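Local coordinates for transcriptional regulator (PDB 5JUF), which activates transcription of competence genes as the quorum-sensing regulator of the ComRS cell-to-cell communication system, probably by binding DNA through its helix-turn-helix domain, at residues F88-N93 with K98-L103; G29-V34 with I55-G60; Y256-K261 with K265-N270; K182-I187 with I218-F223. One frame throughout, in Å; residues are numbered along the deposited sequence.

Interaction 1: F88-N93 with K98-L103. With SO4 (sulfate ion), chain B.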
loop_
_atom_site.group_PDB
_atom_site.type_symbol
_atom_site.label_atom_id
_atom_site.label_comp_id
_atom_site.label_asym_id
_atom_site.label_seq_id
_atom_site.Cartn_x
_atom_site.Cartn_y
_atom_site.Cartn_z
ATOM N N PHE A 88 -10.571 6.229 -6.810
ATOM C CA PHE A 88 -10.546 6.879 -8.113
ATOM C C PHE A 88 -9.656 6.086 -9.072
ATOM O O PHE A 88 -8.427 6.162 -8.983
ATOM C CB PHE A 88 -10.048 8.320 -7.994
ATOM C CG PHE A 88 -10.054 9.070 -9.308
ATOM C CD1 PHE A 88 -11.242 9.513 -9.866
ATOM C CD2 PHE A 88 -8.879 9.310 -9.989
ATOM C CE1 PHE A 88 -11.248 10.198 -11.081
ATOM C CE2 PHE A 88 -8.880 9.993 -11.197
ATOM C CZ PHE A 88 -10.062 10.437 -11.739
ATOM N N PRO A 89 -10.226 5.310 -9.991
ATOM C CA PRO A 89 -9.390 4.484 -10.866
ATOM C C PRO A 89 -8.843 5.290 -12.035
ATOM O O PRO A 89 -9.557 6.073 -12.666
ATOM C CB PRO A 89 -10.359 3.395 -11.342
ATOM C CG PRO A 89 -11.681 4.095 -11.385
ATOM C CD PRO A 89 -11.662 5.123 -10.266
ATOM N N THR A 90 -7.562 5.085 -12.325
ATOM C CA THR A 90 -6.950 5.775 -13.454
ATOM C C THR A 90 -7.213 5.065 -14.767
ATOM O O THR A 90 -7.282 5.724 -15.807
ATOM C CB THR A 90 -5.443 5.879 -13.272
ATOM O OG1 THR A 90 -4.872 4.571 -13.387
ATOM C CG2 THR A 90 -5.105 6.472 -11.916
ATOM N N TYR A 91 -7.331 3.733 -14.742
ATOM C CA TYR A 91 -7.456 2.925 -15.958
ATOM C C TYR A 91 -6.289 3.159 -16.910
ATOM O O TYR A 91 -6.444 3.053 -18.129
ATOM C CB TYR A 91 -8.772 3.196 -16.687
ATOM C CG TYR A 91 -10.014 2.955 -15.871
ATOM C CD1 TYR A 91 -10.296 1.700 -15.339
ATOM C CD2 TYR A 91 -10.929 3.974 -15.665
ATOM C CE1 TYR A 91 -11.453 1.475 -14.605
ATOM C CE2 TYR A 91 -12.085 3.758 -14.935
ATOM C CZ TYR A 91 -12.341 2.513 -14.406
ATOM O OH TYR A 91 -13.499 2.320 -13.679
ATOM N N ARG A 92 -5.124 3.509 -16.368
ATOM C CA ARG A 92 -3.932 3.799 -17.164
ATOM C C ARG A 92 -4.147 4.977 -18.120
ATOM O O ARG A 92 -3.349 5.188 -19.038
ATOM C CB ARG A 92 -3.467 2.558 -17.941
ATOM C CG ARG A 92 -2.889 1.436 -17.081
ATOM C CD ARG A 92 -2.730 0.150 -17.898
ATOM N NE ARG A 92 -3.865 -0.758 -17.724
ATOM C CZ ARG A 92 -4.270 -1.646 -18.630
ATOM N NH1 ARG A 92 -3.644 -1.746 -19.796
ATOM N NH2 ARG A 92 -5.310 -2.429 -18.373
ATOM N N ASN A 93 -5.212 5.748 -17.911
ATOM C CA ASN A 93 -5.483 6.944 -18.704
ATOM C C ASN A 93 -4.608 8.083 -18.188
ATOM O O ASN A 93 -4.751 8.482 -17.025
ATOM C CB ASN A 93 -6.968 7.297 -18.599
ATOM C CG ASN A 93 -7.366 8.527 -19.416
ATOM O OD1 ASN A 93 -6.563 9.425 -19.681
ATOM N ND2 ASN A 93 -8.633 8.578 -19.793
ATOM N N LYS A 98 -3.018 12.095 -14.018
ATOM C CA LYS A 98 -2.681 13.457 -13.623
ATOM C C LYS A 98 -3.706 14.019 -12.641
ATOM O O LYS A 98 -3.335 14.700 -11.676
ATOM C CB LYS A 98 -2.570 14.341 -14.868
ATOM C CG LYS A 98 -2.195 15.796 -14.604
ATOM C CD LYS A 98 -0.813 15.907 -13.953
ATOM C CE LYS A 98 -0.424 17.359 -13.669
ATOM N NZ LYS A 98 0.978 17.479 -13.182
ATOM N N SER A 99 -4.998 13.761 -12.880
ATOM C CA SER A 99 -6.026 14.206 -11.941
ATOM C C SER A 99 -5.828 13.591 -10.564
ATOM O O SER A 99 -5.973 14.275 -9.544
ATOM C CB SER A 99 -7.420 13.862 -12.466
ATOM O OG SER A 99 -7.770 14.732 -13.513
ATOM N N LYS A 100 -5.514 12.292 -10.514
ATOM C CA LYS A 100 -5.330 11.610 -9.238
ATOM C C LYS A 100 -4.125 12.157 -8.489
ATOM O O LYS A 100 -4.172 12.334 -7.261
ATOM C CB LYS A 100 -5.176 10.109 -9.475
ATOM C CG LYS A 100 -5.195 9.253 -8.222
ATOM C CD LYS A 100 -5.466 7.790 -8.588
ATOM C CE LYS A 100 -5.313 6.902 -7.365
ATOM N NZ LYS A 100 -6.025 5.605 -7.525
ATOM N N LEU A 101 -3.027 12.404 -9.206
ATOM C CA LEU A 101 -1.864 13.044 -8.592
ATOM C C LEU A 101 -2.214 14.429 -8.048
ATOM O O LEU A 101 -1.730 14.830 -6.983
ATOM C CB LEU A 101 -0.731 13.138 -9.617
ATOM C CG LEU A 101 -0.044 11.814 -9.980
ATOM C CD1 LEU A 101 0.722 11.966 -11.287
ATOM C CD2 LEU A 101 0.893 11.399 -8.850
ATOM N N THR A 102 -3.033 15.185 -8.779
ATOM C CA THR A 102 -3.478 16.483 -8.278
ATOM C C THR A 102 -4.256 16.340 -6.971
ATOM O O THR A 102 -4.035 17.108 -6.028
ATOM C CB THR A 102 -4.313 17.194 -9.345
ATOM O OG1 THR A 102 -3.471 17.493 -10.467
ATOM C CG2 THR A 102 -4.889 18.501 -8.800
ATOM N N LEU A 103 -5.151 15.341 -6.886
ATOM C CA LEU A 103 -5.893 15.088 -5.648
ATOM C C LEU A 103 -4.965 14.757 -4.490
ATOM O O LEU A 103 -5.209 15.171 -3.351
ATOM C CB LEU A 103 -6.878 13.929 -5.831
ATOM C CG LEU A 103 -8.068 14.099 -6.779
ATOM C CD1 LEU A 103 -8.765 12.754 -7.008
ATOM C CD2 LEU A 103 -9.033 15.129 -6.216
HETATM S S SO4 B . -4.934 3.069 -10.134
HETATM O O1 SO4 B . -4.522 3.034 -11.536
HETATM O O2 SO4 B . -4.566 1.803 -9.509
HETATM O O3 SO4 B . -4.276 4.181 -9.450
HETATM O O4 SO4 B . -6.384 3.251 -10.060
#
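The K100 side chain lies along the F88 ring, its CB meeting the ring at the edge, near the ring plane, 3.8 Å from F88 CD2. The two side chains run past each other in opposite directions. With CG anti to the backbone N (chi1 -171°) and no bend beyond it, K100 carries its CD to 3.6 Å from the methyl CG2 of T90 and its ammonium to the F88 carbonyl. The bond from K100 NZ to F88 O is 2.9 Å long, and the donor is tilted 28° out of the carbonyl plane. The same NZ donates to sulfate O3 at 3.0 Å. On the loop side the backbone N of T90 holds sulfate O4 at 3.1 Å, whereas the approach of T90 OG1 to sulfate O1, at 2.4 Å, is doubtful. T90 OG1 also accepts from R92 N, an ST turn. L130 of helix 117-130 packs against both T90 and K100. One lysine thus pins the interhelical loop to the following helix, and its ammonium, with the T90 amide, forms a small anion site whose sulfate probably came from the crystallisation liquor.

Interaction 2: G29-V34 with I55-G60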
loop_
_atom_site.group_PDB
_atom_site.type_symbol
_atom_site.label_atom_id
_atom_site.label_comp_id
_atom_site.label_asym_id
_atom_site.label_seq_id
_atom_site.Cartn_x
_atom_site.Cartn_y
_atom_site.Cartn_z
ATOM N N GLY A 29 11.366 -2.179 18.374
ATOM C CA GLY A 29 10.982 -1.393 17.216
ATOM C C GLY A 29 9.707 -1.826 16.518
ATOM O O GLY A 29 9.376 -1.247 15.476
ATOM N N ALA A 30 8.980 -2.821 17.057
ATOM C CA ALA A 30 7.753 -3.295 16.407
ATOM C C ALA A 30 6.687 -2.207 16.321
ATOM O O ALA A 30 5.881 -2.182 15.372
ATOM C CB ALA A 30 7.186 -4.495 17.168
ATOM N N GLU A 31 6.628 -1.336 17.322
ATOM C CA GLU A 31 5.629 -0.285 17.392
ATOM C C GLU A 31 6.205 1.103 17.193
ATOM O O GLU A 31 5.481 1.996 16.747
ATOM C CB GLU A 31 4.902 -0.345 18.745
ATOM C CG GLU A 31 4.048 -1.596 18.883
ATOM C CD GLU A 31 3.034 -1.474 19.992
ATOM O OE1 GLU A 31 3.123 -2.253 20.953
ATOM O OE2 GLU A 31 2.169 -0.576 19.920
ATOM N N LEU A 32 7.491 1.296 17.478
ATOM C CA LEU A 32 8.122 2.600 17.343
ATOM C C LEU A 32 9.616 2.374 17.160
ATOM O O LEU A 32 10.240 1.698 17.987
ATOM C CB LEU A 32 7.843 3.468 18.579
ATOM C CG LEU A 32 8.479 4.861 18.548
ATOM C CD1 LEU A 32 7.782 5.743 17.527
ATOM C CD2 LEU A 32 8.463 5.512 19.936
ATOM N N THR A 33 10.187 2.914 16.083
ATOM C CA THR A 33 11.629 2.783 15.890
ATOM C C THR A 33 12.343 4.016 16.430
ATOM O O THR A 33 11.736 5.071 16.647
ATOM C CB THR A 33 11.990 2.594 14.412
ATOM O OG1 THR A 33 11.852 3.841 13.721
ATOM C CG2 THR A 33 11.084 1.536 13.754
ATOM N N VAL A 34 13.663 3.881 16.617
ATOM C CA VAL A 34 14.444 5.005 17.126
ATOM C C VAL A 34 14.382 6.186 16.165
ATOM O O VAL A 34 14.180 7.328 16.589
ATOM C CB VAL A 34 15.890 4.570 17.437
ATOM C CG1 VAL A 34 16.784 5.790 17.733
ATOM C CG2 VAL A 34 15.883 3.623 18.642
ATOM N N ILE A 55 3.970 5.466 23.242
ATOM C CA ILE A 55 4.917 6.317 23.957
ATOM C C ILE A 55 4.408 6.630 25.358
ATOM O O ILE A 55 5.173 6.606 26.335
ATOM C CB ILE A 55 5.196 7.600 23.152
ATOM C CG1 ILE A 55 5.942 7.256 21.865
ATOM C CG2 ILE A 55 5.999 8.618 23.994
ATOM C CD1 ILE A 55 6.027 8.423 20.849
ATOM N N ALA A 56 3.112 6.922 25.483
ATOM C CA ALA A 56 2.557 7.255 26.788
ATOM C C ALA A 56 2.672 6.068 27.732
ATOM O O ALA A 56 3.053 6.222 28.899
ATOM C CB ALA A 56 1.096 7.703 26.634
ATOM N N LYS A 57 2.396 4.868 27.223
ATOM C CA LYS A 57 2.537 3.668 28.036
ATOM C C LYS A 57 3.979 3.480 28.504
ATOM O O LYS A 57 4.220 3.205 29.686
ATOM C CB LYS A 57 2.047 2.460 27.241
ATOM C CG LYS A 57 2.352 1.122 27.872
ATOM C CD LYS A 57 1.672 -0.003 27.091
ATOM C CE LYS A 57 2.294 -0.175 25.707
ATOM N NZ LYS A 57 1.760 -1.379 24.990
ATOM N N ARG A 58 4.954 3.647 27.597
ATOM C CA ARG A 58 6.357 3.486 27.976
ATOM C C ARG A 58 6.793 4.530 29.001
ATOM O O ARG A 58 7.634 4.240 29.861
ATOM C CB ARG A 58 7.263 3.574 26.735
ATOM C CG ARG A 58 7.057 2.473 25.686
ATOM C CD ARG A 58 7.399 1.084 26.261
ATOM N NE ARG A 58 8.835 0.935 26.532
ATOM C CZ ARG A 58 9.340 0.087 27.425
ATOM N NH1 ARG A 58 8.530 -0.667 28.165
ATOM N NH2 ARG A 58 10.656 0.006 27.589
ATOM N N LEU A 59 6.258 5.747 28.916
ATOM C CA LEU A 59 6.602 6.812 29.852
ATOM C C LEU A 59 5.758 6.794 31.119
ATOM O O LEU A 59 6.035 7.571 32.044
ATOM C CB LEU A 59 6.475 8.185 29.179
ATOM C CG LEU A 59 7.505 8.412 28.077
ATOM C CD1 LEU A 59 7.271 9.742 27.401
ATOM C CD2 LEU A 59 8.944 8.328 28.644
ATOM N N GLY A 60 4.776 5.907 31.211
ATOM C CA GLY A 60 3.863 5.962 32.339
ATOM C C GLY A 60 3.066 7.247 32.400
ATOM O O GLY A 60 2.788 7.750 33.492
#
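L32 and I55 make the apolar contact between the loop 29-34 and the helical segment 55-60: L32 CD2 sits 3.6 Å from I55 CG1 and 3.9 Å from I55 CD1. The two side chains cross at about a right angle, so a single methyl of the leucine lies against the outer half of the isoleucine. The torsions account for this: L32 CG is anti to the backbone N (chi1 179°), while I55 CG1 is anti to the carbonyl carbon and leans toward the loop. Nearer the surface, E31 OE1 and K57 NZ stand 4.3 Å apart, beyond a salt bridge; the opposite charges probably attract only weakly. Both apolar residues are buried and both charged ones exposed, which gives the contact an inner and an outer edge. In the next shell, T33 is the N-cap of helix 34-41, and its OG1 also bonds D147 of helix 139-152, in the tetratricopeptide range. G60, with positive phi, belongs to a Schellman motif, its N bonded back to K57 O (3.2 Å). Within the helix-turn-helix domain, L32 also packs on L25 and C26 of helix 22-26 and on R51 and Y54 of helix 49-59, while I55 rests on I11 of helix 3-17.

Interaction 3: Y256-K261 with K265-N270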
loop_
_atom_site.group_PDB
_atom_site.type_symbol
_atom_site.label_atom_id
_atom_site.label_comp_id
_atom_site.label_asym_id
_atom_site.label_seq_id
_atom_site.Cartn_x
_atom_site.Cartn_y
_atom_site.Cartn_z
ATOM N N TYR A 256 -1.204 -18.085 -16.727
ATOM C CA TYR A 256 -0.905 -19.301 -15.977
ATOM C C TYR A 256 -1.012 -20.534 -16.862
ATOM O O TYR A 256 -0.113 -21.380 -16.876
ATOM C CB TYR A 256 -1.843 -19.413 -14.770
ATOM C CG TYR A 256 -1.771 -20.741 -14.046
ATOM C CD1 TYR A 256 -0.829 -20.966 -13.041
ATOM C CD2 TYR A 256 -2.655 -21.770 -14.360
ATOM C CE1 TYR A 256 -0.773 -22.186 -12.381
ATOM C CE2 TYR A 256 -2.606 -22.986 -13.709
ATOM C CZ TYR A 256 -1.665 -23.190 -12.723
ATOM O OH TYR A 256 -1.627 -24.404 -12.080
ATOM N N GLU A 257 -2.109 -20.646 -17.622
ATOM C CA GLU A 257 -2.266 -21.790 -18.515
ATOM C C GLU A 257 -1.174 -21.816 -19.575
ATOM O O GLU A 257 -0.655 -22.884 -19.914
ATOM C CB GLU A 257 -3.650 -21.765 -19.176
ATOM C CG GLU A 257 -4.804 -21.990 -18.211
ATOM C CD GLU A 257 -4.850 -23.412 -17.659
ATOM O OE1 GLU A 257 -4.130 -24.288 -18.185
ATOM O OE2 GLU A 257 -5.604 -23.650 -16.691
ATOM N N LEU A 258 -0.813 -20.645 -20.108
ATOM C CA LEU A 258 0.132 -20.568 -21.216
ATOM C C LEU A 258 1.571 -20.787 -20.759
ATOM O O LEU A 258 2.327 -21.522 -21.401
ATOM C CB LEU A 258 -0.003 -19.210 -21.910
ATOM C CG LEU A 258 0.928 -18.929 -23.091
ATOM C CD1 LEU A 258 0.626 -19.863 -24.245
ATOM C CD2 LEU A 258 0.825 -17.480 -23.538
ATOM N N LEU A 259 1.966 -20.158 -19.656
ATOM C CA LEU A 259 3.365 -20.125 -19.253
ATOM C C LEU A 259 3.725 -21.251 -18.295
ATOM O O LEU A 259 4.833 -21.788 -18.371
ATOM C CB LEU A 259 3.692 -18.773 -18.615
ATOM C CG LEU A 259 3.466 -17.565 -19.524
ATOM C CD1 LEU A 259 3.576 -16.282 -18.722
ATOM C CD2 LEU A 259 4.476 -17.575 -20.652
ATOM N N HIS A 260 2.817 -21.629 -17.396
ATOM C CA HIS A 260 3.087 -22.710 -16.458
ATOM C C HIS A 260 2.541 -24.053 -16.922
ATOM O O HIS A 260 3.256 -25.058 -16.866
ATOM C CB HIS A 260 2.522 -22.380 -15.075
ATOM C CG HIS A 260 2.918 -23.367 -14.022
ATOM N ND1 HIS A 260 1.998 -24.102 -13.305
ATOM C CD2 HIS A 260 4.138 -23.759 -13.583
ATOM C CE1 HIS A 260 2.633 -24.894 -12.460
ATOM N NE2 HIS A 260 3.932 -24.705 -12.608
ATOM N N LYS A 261 1.283 -24.103 -17.370
ATOM C CA LYS A 261 0.722 -25.374 -17.817
ATOM C C LYS A 261 1.063 -25.692 -19.264
ATOM O O LYS A 261 0.967 -26.857 -19.662
ATOM C CB LYS A 261 -0.800 -25.384 -17.645
ATOM C CG LYS A 261 -1.259 -25.138 -16.223
ATOM C CD LYS A 261 -0.691 -26.175 -15.269
ATOM C CE LYS A 261 -1.221 -27.558 -15.595
ATOM N NZ LYS A 261 -0.591 -28.593 -14.739
ATOM N N LYS A 265 -4.756 -24.063 -25.484
ATOM C CA LYS A 265 -6.204 -24.062 -25.668
ATOM C C LYS A 265 -6.906 -23.394 -24.494
ATOM O O LYS A 265 -7.796 -22.556 -24.684
ATOM C CB LYS A 265 -6.704 -25.499 -25.855
ATOM C CG LYS A 265 -8.203 -25.677 -25.705
ATOM C CD LYS A 265 -8.567 -27.151 -25.546
ATOM C CE LYS A 265 -10.070 -27.369 -25.623
ATOM N NZ LYS A 265 -10.610 -27.049 -26.977
ATOM N N GLU A 266 -6.514 -23.749 -23.267
ATOM C CA GLU A 266 -7.137 -23.141 -22.096
ATOM C C GLU A 266 -6.685 -21.701 -21.914
ATOM O O GLU A 266 -7.428 -20.884 -21.356
ATOM C CB GLU A 266 -6.827 -23.962 -20.843
ATOM C CG GLU A 266 -8.037 -24.220 -19.967
ATOM C CD GLU A 266 -9.123 -24.994 -20.694
ATOM O OE1 GLU A 266 -8.784 -25.871 -21.519
ATOM O OE2 GLU A 266 -10.319 -24.723 -20.451
ATOM N N ALA A 267 -5.470 -21.375 -22.361
ATOM C CA ALA A 267 -5.047 -19.981 -22.343
ATOM C C ALA A 267 -5.893 -19.150 -23.297
ATOM O O ALA A 267 -6.346 -18.054 -22.939
ATOM C CB ALA A 267 -3.562 -19.872 -22.699
ATOM N N ALA A 268 -6.131 -19.663 -24.509
ATOM C CA ALA A 268 -6.973 -18.950 -25.466
ATOM C C ALA A 268 -8.381 -18.758 -24.921
ATOM O O ALA A 268 -8.976 -17.685 -25.078
ATOM C CB ALA A 268 -7.018 -19.707 -26.791
ATOM N N GLU A 269 -8.930 -19.797 -24.282
ATOM C CA GLU A 269 -10.277 -19.716 -23.727
ATOM C C GLU A 269 -10.373 -18.656 -22.633
ATOM O O GLU A 269 -11.380 -17.943 -22.541
ATOM C CB GLU A 269 -10.694 -21.083 -23.190
ATOM C CG GLU A 269 -12.092 -21.130 -22.603
ATOM C CD GLU A 269 -13.165 -20.713 -23.598
ATOM O OE1 GLU A 269 -14.211 -20.189 -23.158
ATOM O OE2 GLU A 269 -12.967 -20.904 -24.819
ATOM N N ASN A 270 -9.346 -18.545 -21.783
ATOM C CA ASN A 270 -9.365 -17.502 -20.758
ATOM C C ASN A 270 -9.217 -16.110 -21.368
ATOM O O ASN A 270 -9.863 -15.163 -20.911
ATOM C CB ASN A 270 -8.275 -17.753 -19.716
ATOM C CG ASN A 270 -8.691 -18.788 -18.692
ATOM O OD1 ASN A 270 -9.494 -18.504 -17.802
ATOM N ND2 ASN A 270 -8.163 -20.000 -18.821
HETATM O O HOH W 1 -8.622 -22.417 -16.973
#
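Segments 256-261 and 265-270 run nearly antiparallel, their axes 7.9 Å apart at closest approach and their directions 150° apart, with the CA atoms of E257 and A267 at 5.1 Å. This is a helical hairpin of the tetratricopeptide-type domain, closed by a very short connection between helix 246-260 and helix 264-280. The 256-260 turn is of the wider pi type: Y256 O accepts from both H260 N and K261 N. The alanine methyl lets the backbones come close: A267 CB meets L258 CB at 3.7 Å, and E257 CB lies as close to the backbone N of A267. Bent at chi2 (-69°), the E257 chain folds alongside E266 rather than away from it. The two glutamates point the same way, with E257 CD 3.8 Å from E266 CB, but their carboxylate planes are turned 72° apart and their oxygens do not meet. That separation probably limits the repulsion between like charges, and K253 offers E257 a weak, long ion pair. N270 crosses E257 at about a right angle. Its ND2 adds a second donor to E266 O, which N270 N reaches from the opposite face of the carbonyl plane. A water completes the link, donating to E257 OE2 at 3.3 Å and accepting from N270 ND2 at 3.1 Å.

Interaction 4: K182-I187 with I218-F223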
loop_
_atom_site.group_PDB
_atom_site.type_symbol
_atom_site.label_atom_id
_atom_site.label_comp_id
_atom_site.label_asym_id
_atom_site.label_seq_id
_atom_site.Cartn_x
_atom_site.Cartn_y
_atom_site.Cartn_z
ATOM N N LYS A 182 12.718 -15.496 0.082
ATOM C CA LYS A 182 12.032 -15.897 1.308
ATOM C C LYS A 182 11.161 -14.771 1.863
ATOM O O LYS A 182 10.040 -15.017 2.318
ATOM C CB LYS A 182 13.044 -16.354 2.357
ATOM C CG LYS A 182 13.716 -17.681 2.026
ATOM C CD LYS A 182 14.463 -18.254 3.219
ATOM C CE LYS A 182 15.050 -19.622 2.887
ATOM N NZ LYS A 182 15.788 -20.222 4.036
ATOM N N LEU A 183 11.664 -13.537 1.858
ATOM C CA LEU A 183 10.829 -12.398 2.242
ATOM C C LEU A 183 9.603 -12.271 1.336
ATOM O O LEU A 183 8.486 -12.016 1.812
ATOM C CB LEU A 183 11.647 -11.114 2.192
ATOM C CG LEU A 183 10.853 -9.826 2.447
ATOM C CD1 LEU A 183 10.286 -9.855 3.859
ATOM C CD2 LEU A 183 11.750 -8.610 2.230
ATOM N N PHE A 184 9.793 -12.417 0.025
ATOM C CA PHE A 184 8.675 -12.256 -0.898
ATOM C C PHE A 184 7.596 -13.296 -0.621
ATOM O O PHE A 184 6.403 -12.966 -0.532
ATOM C CB PHE A 184 9.190 -12.330 -2.340
ATOM C CG PHE A 184 8.134 -12.098 -3.397
ATOM C CD1 PHE A 184 7.409 -10.920 -3.442
ATOM C CD2 PHE A 184 7.908 -13.048 -4.378
ATOM C CE1 PHE A 184 6.456 -10.713 -4.427
ATOM C CE2 PHE A 184 6.964 -12.841 -5.367
ATOM C CZ PHE A 184 6.239 -11.675 -5.392
ATOM N N GLU A 185 8.005 -14.558 -0.440
ATOM C CA GLU A 185 7.049 -15.620 -0.136
ATOM C C GLU A 185 6.312 -15.349 1.168
ATOM O O GLU A 185 5.108 -15.605 1.273
ATOM C CB GLU A 185 7.767 -16.969 -0.056
ATOM C CG GLU A 185 8.294 -17.486 -1.390
ATOM C CD GLU A 185 7.187 -17.852 -2.358
ATOM O OE1 GLU A 185 7.458 -17.910 -3.575
ATOM O OE2 GLU A 185 6.048 -18.083 -1.901
ATOM N N ARG A 186 7.034 -14.877 2.185
ATOM C CA ARG A 186 6.416 -14.537 3.459
ATOM C C ARG A 186 5.375 -13.437 3.293
ATOM O O ARG A 186 4.255 -13.547 3.802
ATOM C CB ARG A 186 7.500 -14.112 4.447
ATOM C CG ARG A 186 7.021 -13.871 5.864
ATOM C CD ARG A 186 8.222 -13.712 6.807
ATOM N NE ARG A 186 8.461 -12.320 7.186
ATOM C CZ ARG A 186 9.644 -11.839 7.558
ATOM N NH1 ARG A 186 9.769 -10.565 7.890
ATOM N NH2 ARG A 186 10.708 -12.629 7.579
ATOM N N ILE A 187 5.724 -12.367 2.574
ATOM C CA ILE A 187 4.764 -11.289 2.335
ATOM C C ILE A 187 3.574 -11.798 1.526
ATOM O O ILE A 187 2.418 -11.501 1.852
ATOM C CB ILE A 187 5.452 -10.100 1.642
ATOM C CG1 ILE A 187 6.557 -9.517 2.524
ATOM C CG2 ILE A 187 4.436 -8.983 1.305
ATOM C CD1 ILE A 187 6.053 -8.847 3.789
ATOM N N ILE A 218 4.779 -14.043 -12.602
ATOM C CA ILE A 218 5.021 -14.226 -14.030
ATOM C C ILE A 218 6.447 -13.813 -14.380
ATOM O O ILE A 218 7.195 -14.568 -15.007
ATOM C CB ILE A 218 3.977 -13.441 -14.851
ATOM C CG1 ILE A 218 2.587 -14.073 -14.694
ATOM C CG2 ILE A 218 4.349 -13.419 -16.344
ATOM C CD1 ILE A 218 1.469 -13.217 -15.265
ATOM N N PHE A 219 6.855 -12.616 -13.951
ATOM C CA PHE A 219 8.215 -12.140 -14.217
ATOM C C PHE A 219 9.276 -13.117 -13.702
ATOM O O PHE A 219 10.253 -13.412 -14.404
ATOM C CB PHE A 219 8.394 -10.750 -13.597
ATOM C CG PHE A 219 9.756 -10.160 -13.806
ATOM C CD1 PHE A 219 10.197 -9.839 -15.079
ATOM C CD2 PHE A 219 10.591 -9.910 -12.727
ATOM C CE1 PHE A 219 11.460 -9.302 -15.279
ATOM C CE2 PHE A 219 11.855 -9.370 -12.919
ATOM C CZ PHE A 219 12.291 -9.068 -14.203
ATOM N N HIS A 220 9.109 -13.638 -12.487
ATOM C CA HIS A 220 10.093 -14.556 -11.916
ATOM C C HIS A 220 9.867 -16.007 -12.313
ATOM O O HIS A 220 10.598 -16.880 -11.834
ATOM C CB HIS A 220 10.092 -14.473 -10.387
ATOM C CG HIS A 220 10.422 -13.118 -9.850
ATOM N ND1 HIS A 220 9.874 -12.629 -8.684
ATOM C CD2 HIS A 220 11.261 -12.158 -10.305
ATOM C CE1 HIS A 220 10.353 -11.420 -8.449
ATOM N NE2 HIS A 220 11.193 -11.110 -9.419
ATOM N N ASN A 221 8.863 -16.283 -13.144
ATOM C CA ASN A 221 8.484 -17.642 -13.536
ATOM C C ASN A 221 8.311 -18.552 -12.321
ATOM O O ASN A 221 8.801 -19.681 -12.282
ATOM C CB ASN A 221 9.500 -18.236 -14.514
ATOM C CG ASN A 221 8.960 -19.455 -15.231
ATOM O OD1 ASN A 221 7.932 -19.381 -15.905
ATOM N ND2 ASN A 221 9.648 -20.588 -15.093
ATOM N N SER A 222 7.598 -18.045 -11.316
ATOM C CA SER A 222 7.380 -18.740 -10.048
ATOM C C SER A 222 5.873 -18.807 -9.810
ATOM O O SER A 222 5.275 -17.835 -9.341
ATOM C CB SER A 222 8.096 -18.011 -8.907
ATOM O OG SER A 222 7.780 -18.575 -7.645
ATOM N N PHE A 223 5.258 -19.951 -10.115
ATOM C CA PHE A 223 3.806 -20.051 -10.147
ATOM C C PHE A 223 3.207 -20.804 -8.966
ATOM O O PHE A 223 2.013 -21.128 -8.996
ATOM C CB PHE A 223 3.361 -20.689 -11.461
ATOM C CG PHE A 223 3.508 -19.779 -12.635
ATOM C CD1 PHE A 223 2.529 -18.837 -12.922
ATOM C CD2 PHE A 223 4.634 -19.840 -13.440
ATOM C CE1 PHE A 223 2.667 -17.977 -14.006
ATOM C CE2 PHE A 223 4.777 -18.993 -14.527
ATOM C CZ PHE A 223 3.792 -18.061 -14.814
#
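E185 CG is anti to the carbonyl carbon and the chain bends at chi2 (-67°), which swings its carboxylate toward S222, while S222 OG, anti to its backbone N (chi1 173°), is turned toward helix 181-192. The approach joins two parts of the tetratricopeptide-type helical domain: helix 181-192 and the turn that follows helix 200-219. That turn is a Schellman motif, N221 having positive phi and its N bonded to I218 O at 3.0 Å; the reversal brings H220 and S222 both to the side facing helix 181-192. The touch is light. Only 78 Å² is buried, and the nearest CA atoms, of E185 and S222, remain 10.4 Å apart, so only side-chain ends span the gap. F184 bridges it at a second point: its CE2 arrives near the plane of the H220 ring, at the ring edge, 4.4 Å from ND1. F184 is buried, set against Y169 and L173 of helix 160-173, and H220 is stacked on Y179. In the polar pair, E185 OE1 and S222 OG are 4.1 Å apart, too far for a direct hydrogen bond.

Overall arrangement
From the N terminus, interaction 2 comes first, joining the loop before helix 34-41 to helix 49-59 inside the helix-turn-helix domain. Interaction 1 follows in the tetratricopeptide-type domain, closing the short loop between helix 76-86 and helix 94-111. Interaction 4 then spans 30 intervening residues to join helix 181-192 with the turn after helix 200-219, and interaction 3 closes the hairpin 256-270. All four lie in series, none nested or crossed. Interactions 2 and 3 are farthest apart, with centres about 51 Å from each other. Interactions 3 and 4 alone touch: H260 CB is 3.7 Å from F223 CD2, and L259 CD1 is 3.8 Å from I218 CG2, so 218-223 packs on the C-terminal part of helix 246-260.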